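Fiber protein 2 (Fowl adenovirus 1, PDB 2VTW) forms the trimeric short fibre that protrudes from the capsid vertices, its C-terminal head domain, described here, probably attaching the virion to a host-cell receptor. Local coordinates at residues Gly19-Ser24 with Asn84-Gly89; Ser32-Gln37 with Ser47-Val52; Thr55-Arg60 with Ala176-Pro181; Arg70-Trp75 with Phe169-Ala174; Ile147-Gln152 with Val187-Val192. One frame throughout, in Å; residues are numbered along the deposited sequence. Where two conformers were deposited one is given.

Contact 1 (Gly19-Ser24 with Asn84-Gly89); sequences GNFVSS and NPSNIG
N20, on strand 19-23, meets the loop 84-89 at a type I beta turn running from N84 to N87. At the start of the turn, N84 OD1 accepts I88 N at 2.9 Å while N84 ND2 donates to I88 O in the amide plane, so this one side chain ties the start of the turn to the residue just past it. P85 contributes its carbonyl, weakly bound by a water that also donates to N20 O and bonds S86 OG. S86 carries the main link: its O takes N20 N at 2.8 Å, almost straight at 177°, with the donor above the carbonyl plane. S86 OG stands 4.1 Å from F21 CD1, at the edge of that ring, and is bonded to W75 N of strand 71-76. In one of the two N20 conformers ND2 lies 3.4 Å from N87 CB, a contact less certain than the backbone bond. Here a beta turn from the loop between strands 71-76 and 92-94 docks on a strand of the head-domain sheet by a single direct backbone bond.

Contact 2 (Ser32-Gln37 with Ser47-Val52); sequences SYFLQQ and SLYVKV
F34 and Y49 form the middle hydrogen-bonded pair of an antiparallel beta hairpin, strands 28-40 and 43-53, whose short axes run 4.6 Å apart at 176°. Six backbone bonds join the segments, two at each of the pairs S32-K51, F34-Y49 and Q36-S47; the shortest, S47 N to Q36 O, is 2.7 Å. Between them, the non-hydrogen-bonded pairs Y33-V50 and L35-L48 bring alpha carbons close to carbonyls, with Y33 CA 3.1 Å from Y49 O.

Apolar contacts fall on both faces. On the side of Y33, L35, L48 and V50, L48 CD1 lies 4.2 Å from L35 CB and also reaches Y33 CB; F169 and F171 of strand 163-173 cover L48. Y33 CG sits between the backbone N and carbonyl carbon (chi1 70°), and the ring leads away from strand 47-52, its OH bonding S9 and G89. On the other face, Y49 CD2 approaches F34 CB at 4.3 Å and lies at the edge of the F34 ring; Q36, S47 and Y49 pack there on prolines of a second subunit.

Water bridges finish both ends: one joins S32 OG to K51 O, and another donates to Q36 OE1 at 2.8 Å while bonding S47 OG.

Contact 3 (Thr55-Arg60 with Ala176-Pro181); sequences TTMGTR and AGLFNP
Two loops of the head domain meet where R60 and M57, following strand 43-53, close over a type I beta turn from G177 to N180, following strand 163-173. R60 accounts for the largest share of the contact. Its chain bends at chi3 (-76°), which turns NE aside from the extended CA-CB-CG-CD run, and CD lies against the turn backbone, 3.6 Å from F179 CA. At the tip, NH1 donates to L178 O at 3.1 Å; the bond is bent (136°), the donor standing well above the carbonyl plane. NH1 also bonds V183 O further along the chain, so two main-chain carbonyls hold this nitrogen. One guanidinium face is covered by P181, whose CA sits 3.7 Å above its plane, over the centre, while G177 O lies at the edge in plane. A water bridges R60 NH2 and P181 O through two weak bonds.

M57 supplies the apolar contacts. Its CE touches F179 CD1 at 3.7 Å, and the two side chains cross at about a right angle. The same methyl lies 4.2 Å from L178 CG. V52 packs on both M57 and L178, and the F179 ring meets F29 edge-to-face. This is loop-to-loop packing at one end of the beta sandwich, with an arginine laid across the backbone of a beta turn.

Contact 4 (Arg70-Trp75 with Phe169-Ala174); sequences RYFTVW and FTFQCA
F72 and F171 face each other as a hydrogen-bonded pair of an antiparallel strand pair in the head-domain sheet; the axes of 71-75 and 169-173 approach to 4.4 Å, their directions 158° apart. F171 CB sits over the F72 ring face, 3.8 Å from the centroid; the two rings are nearly parallel, 8° apart, but slid so that they barely overlap. V74 CG2 adds a contact to F171 CE2 at 3.9 Å. On the other face of the sheet, that of Y71, T73, T170 and Q172, the Q172 side chain lies flat on Y71, CG 3.8 Å over the ring centre and the amide stacked at 9° to the ring. T170 OG1 donates to T73 OG1 at 2.8 Å. Where the strands end, R70 NH1 donates to C173 O at 2.9 Å; NH1 lies in the carbonyl plane of C173, whose O lies close to the R70 guanidinium plane.

Around this shell, L48, V50 and I189 back F171, and F29 meets F72 edge-to-face. T170 OG1 also bonds S126 N, and T73 OG1 bonds Y124 O.

Contact 5 (Ile147-Gln152 with Val187-Val192); sequences IDVRMQ and VAIGPV
I147 and I189 approach across two strands that are not bonded to each other: the short axes of 147-152 and 187-192 pass 9.6 Å apart, with their directions 47° apart, and the nearest alpha carbons, those of V149 and V192, stay 7.9 Å apart. No hydrogen bond crosses, and the gap is filled by side chains. From 147-152 every second residue, I147, V149 and M151, points at the other strand. From 187-192 the facing residues are V187, I189 and V192; the alternation shifts past G190 and the cis peptide before P191.

I189 reaches between I147 and V149. Its CG1 is anti to the backbone N (chi1 -180°), and CD1 beyond it touches I147 CG2 at 3.7 Å and V149 CG2 at 4.2 Å. This is face-to-face packing of the kind that fills a beta sandwich, and F171 of strand 163-173 joins it, touching I147, V149 and I189.

I147 CD1 meets V187 CG2 tip to tip at 4.2 Å. V149 CG1 and V192 CG1 also come tip to tip. M151 crosses V192 obliquely, its CE packing on V192 CG1. On the opposite side of its strand, R150 packs on Y134 of the third subunit.

Overall arrangement
Along the chain, contact 2 falls between the segments of contact 1, and contact 4 between those of contact 3, while contacts 4 and 5 interleave. Their centres lie about 7 Å apart, and they share strands 147-157 and 163-173; contact 2, about 9 Å from contact 5, joins it through strands 43-53 and 185-197. L48, V50, F169, F171, V149 and I189 form one apolar interior. Contact 1 adjoins contact 4 through strands 4-23 and 71-76, and contact 3 lies about 18 Å from the chain centre, L178 packing on V52, F72 and V187, F179 on S23 and F72. Through other residues, contacts 2 and 5 touch the second subunit, so their strands serve interior and trimer interface alike.

Contact 1 (Gly19-Ser24 with Asn84-Gly89)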
# COMPACT_ATOMS: atom_id res chain seq x y z
N GLY A 19 -10.48 18.57 -14.17
CA GLY A 19 -9.19 18.60 -13.51
C GLY A 19 -8.14 19.28 -14.37
O GLY A 19 -8.14 19.12 -15.58
N ASN A 20 -7.28 20.07 -13.73
CA ASN A 20 -6.19 20.78 -14.40
C ASN A 20 -4.87 20.09 -14.07
O ASN A 20 -4.30 20.32 -13.00
CB ASN A 20 -6.09 22.25 -13.96
CG ASN A 20 -7.31 23.06 -14.32
OD1 ASN A 20 -7.94 22.84 -15.36
ND2 ASN A 20 -7.65 24.02 -13.47
N PHE A 21 -4.40 19.24 -14.98
CA PHE A 21 -3.18 18.48 -14.76
C PHE A 21 -2.09 19.05 -15.64
O PHE A 21 -2.37 19.75 -16.61
CB PHE A 21 -3.45 16.99 -15.05
CG PHE A 21 -4.70 16.43 -14.37
CD1 PHE A 21 -5.11 16.91 -13.13
CD2 PHE A 21 -5.44 15.42 -14.96
CE1 PHE A 21 -6.25 16.42 -12.51
CE2 PHE A 21 -6.58 14.91 -14.33
CZ PHE A 21 -6.98 15.42 -13.09
N VAL A 22 -0.84 18.78 -15.31
CA VAL A 22 0.24 19.35 -16.07
C VAL A 22 1.30 18.30 -16.42
O VAL A 22 1.68 17.50 -15.56
CB VAL A 22 0.91 20.52 -15.30
CG1 VAL A 22 1.93 21.21 -16.17
CG2 VAL A 22 -0.14 21.48 -14.80
N SER A 23 1.77 18.34 -17.67
CA SER A 23 2.79 17.43 -18.17
C SER A 23 4.17 17.89 -17.75
O SER A 23 4.37 19.07 -17.45
CB SER A 23 2.72 17.36 -19.71
OG SER A 23 3.67 18.26 -20.31
N SER A 24 5.15 16.99 -17.79
CA SER A 24 6.52 17.32 -17.40
C SER A 24 7.19 18.38 -18.29
O SER A 24 8.27 18.87 -17.96
CB SER A 24 7.40 16.07 -17.34
OG SER A 24 7.39 15.37 -18.57
N ASN A 84 -5.32 25.10 -4.70
CA ASN A 84 -5.98 24.03 -5.44
C ASN A 84 -5.50 24.02 -6.90
O ASN A 84 -6.29 24.21 -7.81
CB ASN A 84 -7.48 24.23 -5.37
CG ASN A 84 -8.27 22.99 -5.76
OD1 ASN A 84 -7.68 21.95 -6.11
ND2 ASN A 84 -9.59 23.08 -5.67
N PRO A 85 -4.21 23.77 -7.13
CA PRO A 85 -3.59 23.87 -8.46
C PRO A 85 -4.26 23.06 -9.58
O PRO A 85 -4.19 23.47 -10.74
CB PRO A 85 -2.17 23.35 -8.24
CG PRO A 85 -1.94 23.38 -6.78
CD PRO A 85 -3.24 23.35 -6.10
N SER A 86 -4.91 21.96 -9.21
CA SER A 86 -5.51 20.99 -10.14
C SER A 86 -7.03 21.08 -10.20
O SER A 86 -7.64 20.39 -10.97
CB SER A 86 -5.11 19.54 -9.75
OG SER A 86 -3.74 19.30 -10.09
N ASN A 87 -7.62 21.92 -9.35
CA ASN A 87 -9.03 22.27 -9.45
C ASN A 87 -9.87 21.10 -9.01
O ASN A 87 -10.86 20.77 -9.65
CB ASN A 87 -9.38 22.78 -10.87
CG ASN A 87 -10.80 23.33 -11.00
OD1 ASN A 87 -11.39 23.87 -10.05
ND2 ASN A 87 -11.38 23.15 -12.20
N ILE A 88 -9.48 20.49 -7.90
CA ILE A 88 -10.35 19.54 -7.23
C ILE A 88 -11.63 20.28 -6.89
O ILE A 88 -11.58 21.33 -6.28
CB ILE A 88 -9.71 18.91 -5.95
CG1 ILE A 88 -8.35 18.28 -6.26
CG2 ILE A 88 -10.60 17.84 -5.34
CD1 ILE A 88 -8.36 17.33 -7.46
N GLY A 89 -12.77 19.71 -7.28
CA GLY A 89 -14.07 20.30 -7.07
C GLY A 89 -14.62 20.05 -5.68
O GLY A 89 -14.16 19.17 -4.94
O HOH W 1 -2.10 21.20 -11.62

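Contact 2 (Ser32-Gln37 with Ser47-Val52)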
# COMPACT_ATOMS: atom_id res chain seq x y z
N SER A 32 -10.47 13.80 -16.23
CA SER A 32 -11.47 13.51 -15.22
C SER A 32 -10.81 12.79 -14.05
O SER A 32 -9.69 12.28 -14.18
CB SER A 32 -12.59 12.65 -15.81
OG SER A 32 -12.97 13.17 -17.09
N TYR A 33 -11.49 12.74 -12.91
CA TYR A 33 -10.92 12.09 -11.74
C TYR A 33 -12.05 11.67 -10.83
O TYR A 33 -13.16 12.21 -10.90
CB TYR A 33 -9.93 13.01 -11.00
CG TYR A 33 -10.64 14.16 -10.32
CD1 TYR A 33 -11.21 13.99 -9.07
CD2 TYR A 33 -10.83 15.38 -10.97
CE1 TYR A 33 -11.91 15.01 -8.44
CE2 TYR A 33 -11.56 16.44 -10.34
CZ TYR A 33 -12.08 16.22 -9.08
OH TYR A 33 -12.80 17.19 -8.42
N PHE A 34 -11.77 10.67 -10.00
CA PHE A 34 -12.63 10.38 -8.89
C PHE A 34 -11.74 10.18 -7.66
O PHE A 34 -10.84 9.33 -7.66
CB PHE A 34 -13.47 9.17 -9.20
CG PHE A 34 -14.64 9.01 -8.29
CD1 PHE A 34 -15.50 10.08 -8.03
CD2 PHE A 34 -14.90 7.81 -7.68
CE1 PHE A 34 -16.58 9.95 -7.20
CE2 PHE A 34 -16.00 7.68 -6.83
CZ PHE A 34 -16.82 8.77 -6.59
N LEU A 35 -12.02 10.99 -6.63
CA LEU A 35 -11.21 11.10 -5.41
C LEU A 35 -12.08 10.72 -4.22
O LEU A 35 -13.15 11.29 -4.02
CB LEU A 35 -10.75 12.55 -5.25
CG LEU A 35 -10.06 12.97 -3.94
CD1 LEU A 35 -8.77 12.12 -3.77
CD2 LEU A 35 -9.75 14.49 -3.94
N GLN A 36 -11.66 9.71 -3.46
CA GLN A 36 -12.39 9.27 -2.28
C GLN A 36 -11.36 9.15 -1.17
O GLN A 36 -10.41 8.36 -1.30
CB GLN A 36 -13.06 7.92 -2.54
CG GLN A 36 -14.23 7.99 -3.55
CD GLN A 36 -14.71 6.64 -4.00
OE1 GLN A 36 -14.09 6.02 -4.85
NE2 GLN A 36 -15.82 6.16 -3.42
N GLN A 37 -11.50 9.98 -0.14
CA GLN A 37 -10.58 9.99 1.03
C GLN A 37 -11.31 9.65 2.32
O GLN A 37 -12.51 9.95 2.47
CB GLN A 37 -9.95 11.35 1.18
CG GLN A 37 -9.13 11.78 -0.02
CD GLN A 37 -8.59 13.17 0.10
OE1 GLN A 37 -9.35 14.14 0.07
NE2 GLN A 37 -7.27 13.29 0.22
N SER A 47 -7.98 7.45 -2.15
CA SER A 47 -8.16 6.65 -3.37
C SER A 47 -8.48 7.57 -4.53
O SER A 47 -9.42 8.38 -4.47
CB SER A 47 -9.28 5.63 -3.19
OG SER A 47 -9.57 4.98 -4.42
N LEU A 48 -7.68 7.46 -5.59
CA LEU A 48 -7.75 8.34 -6.75
C LEU A 48 -7.79 7.58 -8.10
O LEU A 48 -6.87 6.84 -8.42
CB LEU A 48 -6.53 9.28 -6.75
CG LEU A 48 -6.43 10.27 -7.90
CD1 LEU A 48 -7.57 11.30 -7.75
CD2 LEU A 48 -5.07 10.96 -7.97
N TYR A 49 -8.84 7.77 -8.90
CA TYR A 49 -8.83 7.38 -10.31
C TYR A 49 -8.61 8.62 -11.20
O TYR A 49 -9.12 9.71 -10.90
CB TYR A 49 -10.14 6.75 -10.73
CG TYR A 49 -10.55 5.46 -10.06
CD1 TYR A 49 -10.19 4.21 -10.60
CD2 TYR A 49 -11.35 5.48 -8.94
CE1 TYR A 49 -10.62 3.03 -10.01
CE2 TYR A 49 -11.76 4.33 -8.35
CZ TYR A 49 -11.39 3.11 -8.88
OH TYR A 49 -11.85 1.97 -8.23
N VAL A 50 -7.86 8.45 -12.29
CA VAL A 50 -7.62 9.51 -13.28
C VAL A 50 -7.91 8.95 -14.68
O VAL A 50 -7.49 7.83 -15.01
CB VAL A 50 -6.16 10.06 -13.23
CG1 VAL A 50 -5.82 10.93 -14.46
CG2 VAL A 50 -5.93 10.88 -11.96
N LYS A 51 -8.63 9.71 -15.51
CA LYS A 51 -8.80 9.36 -16.95
C LYS A 51 -8.53 10.58 -17.86
O LYS A 51 -8.98 11.68 -17.57
CB LYS A 51 -10.17 8.74 -17.20
CG LYS A 51 -10.36 8.16 -18.60
CD LYS A 51 -11.77 7.63 -18.77
CE LYS A 51 -12.02 7.11 -20.17
NZ LYS A 51 -13.30 6.36 -20.15
N VAL A 52 -7.73 10.38 -18.92
CA VAL A 52 -7.42 11.41 -19.89
C VAL A 52 -7.88 10.93 -21.29
O VAL A 52 -7.49 9.85 -21.73
CB VAL A 52 -5.92 11.75 -19.90
CG1 VAL A 52 -5.65 13.02 -20.72
CG2 VAL A 52 -5.39 11.91 -18.48
O HOH W 2 -11.21 12.73 -19.46
O HOH W 3 -11.50 6.49 -5.68

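Contact 3 (Thr55-Arg60 with Ala176-Pro181)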
# COMPACT_ATOMS: atom_id res chain seq x y z
N THR A 55 -9.53 13.57 -26.94
CA THR A 55 -10.54 14.44 -27.53
C THR A 55 -11.12 15.48 -26.56
O THR A 55 -11.84 16.38 -27.00
CB THR A 55 -11.71 13.64 -28.19
OG1 THR A 55 -12.57 13.08 -27.18
CG2 THR A 55 -11.17 12.54 -29.14
N THR A 56 -10.84 15.38 -25.26
CA THR A 56 -11.33 16.39 -24.30
C THR A 56 -10.23 17.00 -23.40
O THR A 56 -10.54 17.76 -22.49
CB THR A 56 -12.48 15.83 -23.43
OG1 THR A 56 -12.00 14.77 -22.58
CG2 THR A 56 -13.61 15.32 -24.30
N MET A 57 -8.96 16.70 -23.69
CA MET A 57 -7.85 17.13 -22.84
C MET A 57 -7.27 18.49 -23.26
O MET A 57 -6.53 19.12 -22.50
CB MET A 57 -6.75 16.04 -22.77
CG MET A 57 -5.87 15.91 -24.00
SD MET A 57 -4.76 14.48 -24.04
CE MET A 57 -3.31 15.13 -23.19
N GLY A 58 -7.58 18.92 -24.49
CA GLY A 58 -7.11 20.19 -25.01
C GLY A 58 -5.89 20.08 -25.90
O GLY A 58 -5.50 19.00 -26.30
N THR A 59 -5.28 21.23 -26.16
CA THR A 59 -4.27 21.40 -27.21
C THR A 59 -2.93 20.80 -26.83
O THR A 59 -2.35 21.13 -25.80
CB THR A 59 -4.07 22.93 -27.58
OG1 THR A 59 -5.26 23.44 -28.20
CG2 THR A 59 -2.87 23.15 -28.52
N ARG A 60 -2.43 19.92 -27.69
CA ARG A 60 -1.11 19.35 -27.49
C ARG A 60 -0.14 20.01 -28.45
O ARG A 60 -0.09 19.67 -29.63
CB ARG A 60 -1.13 17.82 -27.63
CG ARG A 60 -1.86 17.15 -26.45
CD ARG A 60 -2.02 15.68 -26.65
NE ARG A 60 -3.07 15.35 -27.61
CZ ARG A 60 -3.27 14.14 -28.12
NH1 ARG A 60 -2.49 13.13 -27.75
NH2 ARG A 60 -4.24 13.94 -29.00
N ALA A 176 6.00 7.17 -24.26
CA ALA A 176 5.45 8.45 -24.74
C ALA A 176 4.18 8.22 -25.57
O ALA A 176 4.03 7.18 -26.22
CB ALA A 176 6.52 9.23 -25.54
N GLY A 177 3.23 9.14 -25.50
CA GLY A 177 2.06 9.05 -26.36
C GLY A 177 0.87 9.93 -25.98
O GLY A 177 0.17 10.43 -26.86
N LEU A 178 0.64 10.08 -24.68
CA LEU A 178 -0.48 10.88 -24.18
C LEU A 178 -0.44 12.32 -24.69
O LEU A 178 -1.48 12.94 -24.83
CB LEU A 178 -0.50 10.86 -22.64
CG LEU A 178 -1.67 11.52 -21.90
CD1 LEU A 178 -3.03 10.96 -22.33
CD2 LEU A 178 -1.50 11.38 -20.38
N PHE A 179 0.77 12.84 -24.95
CA PHE A 179 0.98 14.25 -25.31
C PHE A 179 1.44 14.46 -26.76
O PHE A 179 1.81 15.57 -27.14
CB PHE A 179 1.95 14.87 -24.29
CG PHE A 179 1.47 14.71 -22.88
CD1 PHE A 179 0.29 15.33 -22.47
CD2 PHE A 179 2.15 13.89 -21.98
CE1 PHE A 179 -0.19 15.16 -21.20
CE2 PHE A 179 1.68 13.72 -20.70
CZ PHE A 179 0.50 14.35 -20.31
N ASN A 180 1.42 13.39 -27.55
CA ASN A 180 1.70 13.45 -28.97
C ASN A 180 0.37 13.60 -29.71
O ASN A 180 -0.48 12.71 -29.63
CB ASN A 180 2.46 12.19 -29.42
CG ASN A 180 2.78 12.20 -30.90
OD1 ASN A 180 1.89 12.38 -31.72
ND2 ASN A 180 4.05 11.98 -31.25
N PRO A 181 0.19 14.74 -30.43
CA PRO A 181 -1.12 15.07 -31.04
C PRO A 181 -1.59 14.12 -32.15
O PRO A 181 -2.78 14.15 -32.51
CB PRO A 181 -0.91 16.50 -31.59
CG PRO A 181 0.58 16.66 -31.75
CD PRO A 181 1.22 15.76 -30.71
O HOH W 4 -4.61 16.44 -30.90

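Contact 4 (Arg70-Trp75 with Phe169-Ala174)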
# COMPACT_ATOMS: atom_id res chain seq x y z
N ARG A 70 6.60 12.06 -20.68
CA ARG A 70 5.99 10.85 -20.12
C ARG A 70 5.33 11.04 -18.74
O ARG A 70 4.49 10.22 -18.33
CB ARG A 70 7.03 9.73 -20.08
CG ARG A 70 7.43 9.24 -21.47
CD ARG A 70 8.40 8.08 -21.46
NE ARG A 70 9.73 8.40 -20.92
CZ ARG A 70 10.22 7.99 -19.74
NH1 ARG A 70 9.52 7.24 -18.89
NH2 ARG A 70 11.46 8.35 -19.40
N TYR A 71 5.68 12.11 -18.02
CA TYR A 71 5.18 12.33 -16.65
C TYR A 71 4.08 13.37 -16.61
O TYR A 71 4.05 14.27 -17.43
CB TYR A 71 6.27 12.79 -15.69
CG TYR A 71 7.39 11.81 -15.42
CD1 TYR A 71 7.57 10.63 -16.17
CD2 TYR A 71 8.31 12.09 -14.44
CE1 TYR A 71 8.62 9.77 -15.90
CE2 TYR A 71 9.37 11.26 -14.20
CZ TYR A 71 9.51 10.10 -14.90
OH TYR A 71 10.57 9.28 -14.61
N PHE A 72 3.17 13.23 -15.67
CA PHE A 72 2.22 14.29 -15.37
C PHE A 72 1.79 14.27 -13.91
O PHE A 72 1.76 13.19 -13.28
CB PHE A 72 1.03 14.28 -16.32
CG PHE A 72 0.06 13.15 -16.13
CD1 PHE A 72 -0.97 13.25 -15.21
CD2 PHE A 72 0.13 12.01 -16.93
CE1 PHE A 72 -1.87 12.24 -15.04
CE2 PHE A 72 -0.78 10.98 -16.77
CZ PHE A 72 -1.79 11.10 -15.84
N THR A 73 1.43 15.44 -13.39
CA THR A 73 1.15 15.60 -11.96
C THR A 73 -0.29 16.00 -11.73
O THR A 73 -0.85 16.84 -12.46
CB THR A 73 2.10 16.63 -11.32
OG1 THR A 73 3.45 16.21 -11.52
CG2 THR A 73 1.82 16.84 -9.82
N VAL A 74 -0.88 15.38 -10.73
CA VAL A 74 -2.18 15.75 -10.19
C VAL A 74 -1.97 16.13 -8.70
O VAL A 74 -1.30 15.42 -7.94
CB VAL A 74 -3.18 14.58 -10.32
CG1 VAL A 74 -4.53 14.91 -9.60
CG2 VAL A 74 -3.42 14.28 -11.78
N TRP A 75 -2.51 17.29 -8.31
CA TRP A 75 -2.50 17.77 -6.94
C TRP A 75 -3.80 17.46 -6.24
O TRP A 75 -4.85 17.87 -6.72
CB TRP A 75 -2.26 19.30 -6.92
CG TRP A 75 -0.86 19.64 -7.18
CD1 TRP A 75 -0.31 20.00 -8.37
CD2 TRP A 75 0.22 19.63 -6.23
NE1 TRP A 75 1.03 20.21 -8.22
CE2 TRP A 75 1.38 19.99 -6.91
CE3 TRP A 75 0.31 19.33 -4.87
CZ2 TRP A 75 2.62 20.08 -6.28
CZ3 TRP A 75 1.52 19.42 -4.25
CH2 TRP A 75 2.66 19.80 -4.94
N PHE A 169 0.74 13.78 -6.84
CA PHE A 169 0.78 12.47 -7.49
C PHE A 169 1.39 12.67 -8.85
O PHE A 169 0.79 13.34 -9.68
CB PHE A 169 -0.61 11.90 -7.70
CG PHE A 169 -1.32 11.47 -6.45
CD1 PHE A 169 -1.49 10.14 -6.17
CD2 PHE A 169 -1.87 12.40 -5.59
CE1 PHE A 169 -2.17 9.73 -5.04
CE2 PHE A 169 -2.55 12.00 -4.43
CZ PHE A 169 -2.69 10.68 -4.15
N THR A 170 2.59 12.14 -9.10
CA THR A 170 3.18 12.22 -10.43
C THR A 170 3.12 10.85 -11.10
O THR A 170 3.70 9.87 -10.60
CB THR A 170 4.58 12.83 -10.46
OG1 THR A 170 4.56 14.17 -9.91
CG2 THR A 170 5.12 12.91 -11.88
N PHE A 171 2.40 10.81 -12.22
CA PHE A 171 2.18 9.60 -13.01
C PHE A 171 3.30 9.49 -14.02
O PHE A 171 3.48 10.38 -14.84
CB PHE A 171 0.83 9.68 -13.70
CG PHE A 171 -0.33 9.69 -12.73
CD1 PHE A 171 -1.09 8.56 -12.54
CD2 PHE A 171 -0.64 10.84 -12.01
CE1 PHE A 171 -2.15 8.55 -11.63
CE2 PHE A 171 -1.70 10.84 -11.09
CZ PHE A 171 -2.46 9.72 -10.90
N GLN A 172 4.05 8.40 -13.95
CA GLN A 172 5.24 8.23 -14.75
C GLN A 172 5.01 7.10 -15.77
O GLN A 172 5.14 5.91 -15.43
CB GLN A 172 6.42 7.94 -13.84
CG GLN A 172 6.48 8.91 -12.64
CD GLN A 172 7.70 8.76 -11.78
OE1 GLN A 172 8.09 9.69 -11.06
NE2 GLN A 172 8.35 7.59 -11.85
N CYS A 173 4.63 7.50 -16.99
CA CYS A 173 4.36 6.56 -18.10
C CYS A 173 5.62 5.91 -18.62
O CYS A 173 6.66 6.58 -18.79
CB CYS A 173 3.68 7.28 -19.27
SG CYS A 173 2.04 7.92 -18.94
N ALA A 174 5.54 4.61 -18.90
CA ALA A 174 6.70 3.87 -19.46
C ALA A 174 7.02 4.32 -20.89
O ALA A 174 8.20 4.34 -21.28
CB ALA A 174 6.47 2.36 -19.41

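Contact 5 (Ile147-Gln152 with Val187-Val192)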
# COMPACT_ATOMS: atom_id res chain seq x y z
N ILE A 147 2.35 2.55 -15.68
CA ILE A 147 2.52 3.89 -15.10
C ILE A 147 2.84 3.69 -13.62
O ILE A 147 2.07 3.09 -12.89
CB ILE A 147 1.21 4.75 -15.24
CG1 ILE A 147 0.86 5.01 -16.71
CG2 ILE A 147 1.35 6.06 -14.50
CD1 ILE A 147 -0.52 5.68 -16.92
N ASP A 148 4.00 4.17 -13.19
CA ASP A 148 4.31 4.24 -11.77
C ASP A 148 3.83 5.59 -11.28
O ASP A 148 3.90 6.58 -12.02
CB ASP A 148 5.80 4.14 -11.56
CG ASP A 148 6.36 2.77 -11.91
OD1 ASP A 148 5.62 1.77 -11.75
OD2 ASP A 148 7.54 2.73 -12.30
N VAL A 149 3.34 5.63 -10.04
CA VAL A 149 2.95 6.89 -9.41
C VAL A 149 3.80 7.17 -8.16
O VAL A 149 3.81 6.36 -7.21
CB VAL A 149 1.46 6.86 -9.03
CG1 VAL A 149 1.00 8.26 -8.62
CG2 VAL A 149 0.60 6.33 -10.21
N ARG A 150 4.52 8.29 -8.18
CA ARG A 150 5.20 8.82 -6.99
C ARG A 150 4.24 9.70 -6.19
O ARG A 150 3.57 10.56 -6.74
CB ARG A 150 6.43 9.62 -7.38
CG ARG A 150 7.29 10.10 -6.19
CD ARG A 150 8.07 8.98 -5.60
NE ARG A 150 9.07 8.47 -6.52
CZ ARG A 150 9.93 7.49 -6.25
NH1 ARG A 150 9.91 6.88 -5.08
NH2 ARG A 150 10.82 7.13 -7.16
N MET A 151 4.16 9.48 -4.88
CA MET A 151 3.23 10.22 -4.03
C MET A 151 3.99 10.94 -2.90
O MET A 151 4.75 10.32 -2.15
CB MET A 151 2.16 9.28 -3.50
CG MET A 151 1.44 8.48 -4.60
SD MET A 151 0.64 7.02 -3.91
CE MET A 151 0.56 5.98 -5.35
N GLN A 152 3.80 12.27 -2.83
CA GLN A 152 4.61 13.12 -1.98
C GLN A 152 3.76 14.26 -1.40
O GLN A 152 3.29 15.14 -2.13
CB GLN A 152 5.78 13.69 -2.78
CG GLN A 152 6.77 14.57 -1.97
CD GLN A 152 7.61 15.42 -2.90
OE1 GLN A 152 8.52 14.93 -3.56
NE2 GLN A 152 7.28 16.71 -2.98
N VAL A 187 -6.79 6.82 -21.69
CA VAL A 187 -6.02 6.08 -20.68
C VAL A 187 -6.71 6.36 -19.35
O VAL A 187 -7.09 7.49 -19.06
CB VAL A 187 -4.54 6.49 -20.64
CG1 VAL A 187 -4.39 7.98 -20.35
CG2 VAL A 187 -3.76 5.62 -19.59
N ALA A 188 -6.97 5.30 -18.60
CA ALA A 188 -7.65 5.37 -17.32
C ALA A 188 -6.85 4.52 -16.32
O ALA A 188 -6.41 3.39 -16.63
CB ALA A 188 -9.08 4.88 -17.43
N ILE A 189 -6.66 5.07 -15.13
CA ILE A 189 -5.74 4.51 -14.14
C ILE A 189 -6.38 4.58 -12.78
O ILE A 189 -7.04 5.56 -12.45
CB ILE A 189 -4.40 5.26 -14.12
CG1 ILE A 189 -3.43 4.66 -13.08
CG2 ILE A 189 -4.62 6.72 -13.82
CD1 ILE A 189 -2.00 5.11 -13.24
N GLY A 190 -6.17 3.51 -12.01
CA GLY A 190 -6.56 3.45 -10.61
C GLY A 190 -7.18 2.13 -10.22
O GLY A 190 -7.28 1.22 -11.05
N PRO A 191 -7.62 2.01 -8.96
CA PRO A 191 -7.50 3.07 -7.93
C PRO A 191 -6.06 3.21 -7.44
O PRO A 191 -5.39 2.21 -7.17
CB PRO A 191 -8.42 2.58 -6.81
CG PRO A 191 -8.54 1.11 -7.00
CD PRO A 191 -8.28 0.81 -8.46
N VAL A 192 -5.57 4.45 -7.40
CA VAL A 192 -4.26 4.74 -6.86
C VAL A 192 -4.47 5.09 -5.40
O VAL A 192 -5.15 6.08 -5.12
CB VAL A 192 -3.62 5.90 -7.59
CG1 VAL A 192 -2.26 6.26 -6.96
CG2 VAL A 192 -3.48 5.57 -9.09